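Local coordinates for GTPase-activating protein skywalker (Drosophila melanogaster, PDB 6R82) that acts as a GTPase-activating protein for Rab35 in synaptic vesicle protein recycling, and is represented here by its TLDc domain alone, at residues Asp158-Thr162 / Phe163-Pro167; Leu34-Thr37 / Glu38-Cys42. All blocks are in the same frame, centred on the assembly; numbering follows the deposited sequence.

Contact 1: Asp158-Thr162 / Phe163-Pro167; sequences DSCKT and FNNPP
In the loop between strands 154-156 and 173-185 of the TLDc domain, the chain doubles back so that Asp158-Thr162 runs against Phe163-Pro167, with Asn165 as the main bridge. The Asn165 amide reaches back across the turn: ND2 donates to Asp158 O (3.1 Å), tilted from the carbonyl plane, while OD1 accepts from Cys160 N at 3.3 Å, from above its plane. Asn165 CG sits between the backbone N and the carbonyl carbon (chi1 57°), which turns the amide onto the other arm; ND2 also bonds to Pro166 O, fixing the rotation of the group. Beside it Ser159 OG donates in the carbonyl plane to Asn165 O (2.9 Å). An alpha-turn closes the tip, its i+4 to i bond from Asn164 N to Cys160 O short but weak. Thr162 CG2 lies over the centre of one face of the Phe163 ring in a CH-pi contact, 3.9 Å from the centroid, and Cys160 SG approaches that ring obliquely, 3.8 Å from Phe163 CD2. Cut back to an alanine, Asn165 would probably leave Asp158 O and Cys160 N without these partners, the arms then tied mainly by the Ser159 bond and the weak turn bond. Leu100 touches both Phe163 and Asn165, seating the loop on strand 99-104.

Contact 2: Leu34-Thr37 / Glu38-Cys42; sequences LYTT and EEHGC
Thr36 and His40 set their side chains at about a right angle where strand 30-36 gives way to the loop leading to helix 44-51. The imidazole of His40 presents its edge to the strand: Thr36 N donates to ND1 at 3.2 Å, nearly in the ring plane, and the bond is fairly straight (156°). Glu39 CB lies over one face of the same ring. The Tyr35 and His40 side chains run past one another, pointing opposite ways, their rings oblique, with Tyr35 CE1 3.7 Å from His40 CB. With CG anti to the backbone N (chi1 -179°), the phenol extends along the loop until OH stands 2.8 Å from Gly41 O; the same hydroxyl has a weak hydrogen bond to Thr46 OG1.

Thr36 faces the turn with both its branches. Its OG1, opposite the backbone N (chi1 173°), accepts from Glu38 N at 3.2 Å, an ST turn, and its CG2 runs alongside Glu39, 3.5 Å from CG. The backbone completes the ST motif: Thr36 O takes Glu39 N from above the carbonyl plane and His40 N (2.9 Å) almost head-on. Just before the turn, Leu34 and Tyr35 form a classic beta bulge against Val181. Thr37 CG2 packs on Cys42 SG.

Thr36 OG1 donates a hydrogen bond to a water, which in turn donates to Glu38 OE2, so that hydroxyl is used both ways. Because His40 ND1 accepts a backbone N-H, the imidazole is probably neutral here, with its proton on NE2.

From the N terminus, two short helices lead into strand 30-36, and contact 2 closes the turn at that strand's end before the chain enters helix 44-51. Over a hundred residues later, after strand 154-156, contact 1 closes a second loop, from which the chain continues into the long, broken strand 173-185. The two are in series, neither nested nor crossed, with centres 27 Å apart on opposite sides of the chain's centre and nearest atoms about 18 Å apart. What joins them is strand 173-185, which pairs antiparallel with both 30-36 and 154-156, so both loops hang from strands of one antiparallel sheet within the TLDc domain.

Contact 1: Asp158-Thr162 / Phe163-Pro167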
loop_
_atom_site.group_PDB
_atom_site.type_symbol
_atom_site.label_atom_id
_atom_site.label_comp_id
_atom_site.label_asym_id
_atom_site.label_seq_id
_atom_site.Cartn_x
_atom_site.Cartn_y
_atom_site.Cartn_z
ATOM N N ASP A 158 10.596 6.511 4.591
ATOM C CA ASP A 158 11.949 6.275 5.060
ATOM C C ASP A 158 12.428 4.980 4.424
ATOM O O ASP A 158 11.639 4.214 3.866
ATOM C CB ASP A 158 11.981 6.201 6.598
ATOM C CG ASP A 158 13.392 6.291 7.183
ATOM O OD1 ASP A 158 14.385 6.207 6.422
ATOM O OD2 ASP A 158 13.501 6.432 8.426
ATOM N N SER A 159 13.730 4.739 4.497
ATOM C CA SER A 159 14.232 3.418 4.158
ATOM C C SER A 159 13.831 2.423 5.236
ATOM O O SER A 159 13.786 2.747 6.424
ATOM C CB SER A 159 15.750 3.439 4.010
ATOM O OG SER A 159 16.138 4.422 3.071
ATOM N N CYS A 160 13.525 1.200 4.808
ATOM C CA CYS A 160 13.223 0.124 5.736
ATOM C C CYS A 160 13.974 -1.126 5.302
ATOM O O CYS A 160 14.349 -1.273 4.138
ATOM C CB CYS A 160 11.711 -0.144 5.814
ATOM S SG CYS A 160 11.067 -1.187 4.465
ATOM N N LYS A 161 14.192 -2.031 6.256
ATOM C CA LYS A 161 14.961 -3.240 5.977
ATOM C C LYS A 161 14.149 -4.354 5.328
ATOM O O LYS A 161 14.740 -5.282 4.759
ATOM C CB LYS A 161 15.585 -3.782 7.259
ATOM C CG LYS A 161 16.938 -3.180 7.552
ATOM C CD LYS A 161 17.526 -3.689 8.849
ATOM C CE LYS A 161 17.776 -5.189 8.826
ATOM N NZ LYS A 161 16.574 -6.008 9.163
ATOM N N THR A 162 12.823 -4.322 5.427
ATOM C CA THR A 162 12.045 -5.352 4.750
ATOM C C THR A 162 12.138 -5.201 3.232
ATOM O O THR A 162 12.203 -6.203 2.514
ATOM C CB THR A 162 10.595 -5.312 5.248
ATOM O OG1 THR A 162 10.560 -5.720 6.625
ATOM C CG2 THR A 162 9.711 -6.264 4.438
ATOM N N PHE A 163 12.221 -3.967 2.732
ATOM C CA PHE A 163 12.242 -3.716 1.302
ATOM C C PHE A 163 13.507 -3.033 0.791
ATOM O O PHE A 163 13.657 -2.902 -0.429
ATOM C CB PHE A 163 11.021 -2.875 0.909
ATOM C CG PHE A 163 9.725 -3.594 1.112
ATOM C CD1 PHE A 163 9.450 -4.757 0.400
ATOM C CD2 PHE A 163 8.800 -3.143 2.045
ATOM C CE1 PHE A 163 8.262 -5.448 0.594
ATOM C CE2 PHE A 163 7.603 -3.822 2.241
ATOM C CZ PHE A 163 7.331 -4.975 1.519
ATOM N N ASN A 164 14.410 -2.600 1.676
ATOM C CA ASN A 164 15.682 -1.963 1.305
ATOM C C ASN A 164 15.489 -0.860 0.270
ATOM O O ASN A 164 16.219 -0.765 -0.718
ATOM C CB ASN A 164 16.694 -2.991 0.806
ATOM C CG ASN A 164 18.128 -2.503 0.949
ATOM O OD1 ASN A 164 18.625 -1.743 0.113
ATOM N ND2 ASN A 164 18.793 -2.926 2.019
ATOM N N ASN A 165 14.505 -0.025 0.505
ATOM C CA ASN A 165 14.113 1.036 -0.401
ATOM C C ASN A 165 14.749 2.355 0.002
ATOM O O ASN A 165 15.184 2.523 1.144
ATOM C CB ASN A 165 12.592 1.193 -0.387
ATOM C CG ASN A 165 12.062 1.455 1.004
ATOM O OD1 ASN A 165 12.165 0.597 1.879
ATOM N ND2 ASN A 165 11.503 2.643 1.223
ATOM N N PRO A 166 14.818 3.315 -0.913
ATOM C CA PRO A 166 15.064 4.696 -0.514
ATOM C C PRO A 166 13.750 5.382 -0.197
ATOM O O PRO A 166 12.679 4.866 -0.553
ATOM C CB PRO A 166 15.716 5.302 -1.764
ATOM C CG PRO A 166 15.013 4.597 -2.879
ATOM C CD PRO A 166 14.792 3.174 -2.381
ATOM N N PRO A 167 13.780 6.531 0.474
ATOM C CA PRO A 167 12.564 7.345 0.571
ATOM C C PRO A 167 11.914 7.508 -0.796
ATOM O O PRO A 167 12.565 7.874 -1.774
ATOM C CB PRO A 167 13.083 8.674 1.128
ATOM C CG PRO A 167 14.238 8.259 1.996
ATOM C CD PRO A 167 14.881 7.080 1.286
#

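Contact 2: Leu34-Thr37 / Glu38-Cys42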
loop_
_atom_site.group_PDB
_atom_site.type_symbol
_atom_site.label_atom_id
_atom_site.label_comp_id
_atom_site.label_asym_id
_atom_site.label_seq_id
_atom_site.Cartn_x
_atom_site.Cartn_y
_atom_site.Cartn_z
ATOM N N LEU A 34 -11.910 0.517 -4.376
ATOM C CA LEU A 34 -12.559 0.306 -3.074
ATOM C C LEU A 34 -12.737 1.595 -2.277
ATOM O O LEU A 34 -13.704 1.715 -1.512
ATOM C CB LEU A 34 -11.748 -0.672 -2.210
ATOM C CG LEU A 34 -11.347 -1.997 -2.872
ATOM C CD1 LEU A 34 -10.428 -2.801 -1.957
ATOM C CD2 LEU A 34 -12.609 -2.807 -3.230
ATOM N N TYR A 35 -11.813 2.543 -2.417
ATOM C CA TYR A 35 -11.756 3.701 -1.534
ATOM C C TYR A 35 -10.977 4.793 -2.233
ATOM O O TYR A 35 -9.897 4.528 -2.775
ATOM C CB TYR A 35 -11.072 3.367 -0.195
ATOM C CG TYR A 35 -11.007 4.560 0.771
ATOM C CD1 TYR A 35 -12.102 4.897 1.565
ATOM C CD2 TYR A 35 -9.867 5.348 0.868
ATOM C CE1 TYR A 35 -12.059 5.976 2.432
ATOM C CE2 TYR A 35 -9.816 6.431 1.737
ATOM C CZ TYR A 35 -10.915 6.733 2.512
ATOM O OH TYR A 35 -10.881 7.808 3.369
ATOM N N THR A 36 -11.509 6.016 -2.199
ATOM C CA THR A 36 -10.759 7.178 -2.650
ATOM C C THR A 36 -11.058 8.370 -1.750
ATOM O O THR A 36 -12.215 8.635 -1.409
ATOM C CB THR A 36 -11.070 7.548 -4.107
ATOM O OG1 THR A 36 -10.415 8.783 -4.425
ATOM C CG2 THR A 36 -12.558 7.721 -4.305
ATOM N N THR A 37 -10.003 9.098 -1.393
ATOM C CA THR A 37 -10.150 10.290 -0.565
ATOM C C THR A 37 -10.901 11.399 -1.286
ATOM O O THR A 37 -11.383 12.329 -0.634
ATOM C CB THR A 37 -8.779 10.783 -0.135
ATOM O OG1 THR A 37 -7.947 10.911 -1.295
ATOM C CG2 THR A 37 -8.136 9.783 0.808
ATOM N N GLU A 38 -11.030 11.308 -2.612
ATOM C CA GLU A 38 -11.809 12.282 -3.362
ATOM C C GLU A 38 -13.313 12.132 -3.149
ATOM O O GLU A 38 -14.051 13.089 -3.412
ATOM C CB GLU A 38 -11.486 12.172 -4.857
ATOM C CG GLU A 38 -10.181 12.864 -5.284
ATOM C CD GLU A 38 -10.113 13.114 -6.794
ATOM O OE1 GLU A 38 -10.384 14.259 -7.234
ATOM O OE2 GLU A 38 -9.792 12.160 -7.539
ATOM N N GLU A 39 -13.792 10.968 -2.682
ATOM C CA GLU A 39 -15.231 10.714 -2.596
ATOM C C GLU A 39 -15.722 10.114 -1.282
ATOM O O GLU A 39 -16.926 10.194 -1.016
ATOM C CB GLU A 39 -15.690 9.765 -3.723
ATOM C CG GLU A 39 -15.085 10.011 -5.113
ATOM C CD GLU A 39 -15.886 10.988 -5.959
ATOM O OE1 GLU A 39 -15.326 11.523 -6.951
ATOM O OE2 GLU A 39 -17.072 11.222 -5.630
ATOM N N HIS A 40 -14.868 9.493 -0.467
ATOM C CA HIS A 40 -15.364 8.561 0.546
ATOM C C HIS A 40 -15.084 8.995 1.973
ATOM O O HIS A 40 -15.238 8.190 2.898
ATOM C CB HIS A 40 -14.782 7.172 0.306
ATOM C CG HIS A 40 -15.407 6.482 -0.853
ATOM N ND1 HIS A 40 -14.670 5.834 -1.821
ATOM C CD2 HIS A 40 -16.704 6.379 -1.226
ATOM C CE1 HIS A 40 -15.493 5.336 -2.726
ATOM N NE2 HIS A 40 -16.733 5.655 -2.388
ATOM N N GLY A 41 -14.726 10.244 2.182
ATOM C CA GLY A 41 -14.227 10.645 3.472
ATOM C C GLY A 41 -12.722 10.602 3.465
ATOM O O GLY A 41 -12.074 10.227 2.480
ATOM N N CYS A 42 -12.159 11.011 4.583
ATOM C CA CYS A 42 -10.711 11.087 4.641
ATOM C C CYS A 42 -10.305 10.786 6.087
ATOM O O CYS A 42 -9.970 11.683 6.870
ATOM C CB CYS A 42 -10.212 12.451 4.168
ATOM S SG CYS A 42 -8.610 12.391 3.371
HETATM O O HOH W 1 -9.850 9.057 -6.944
#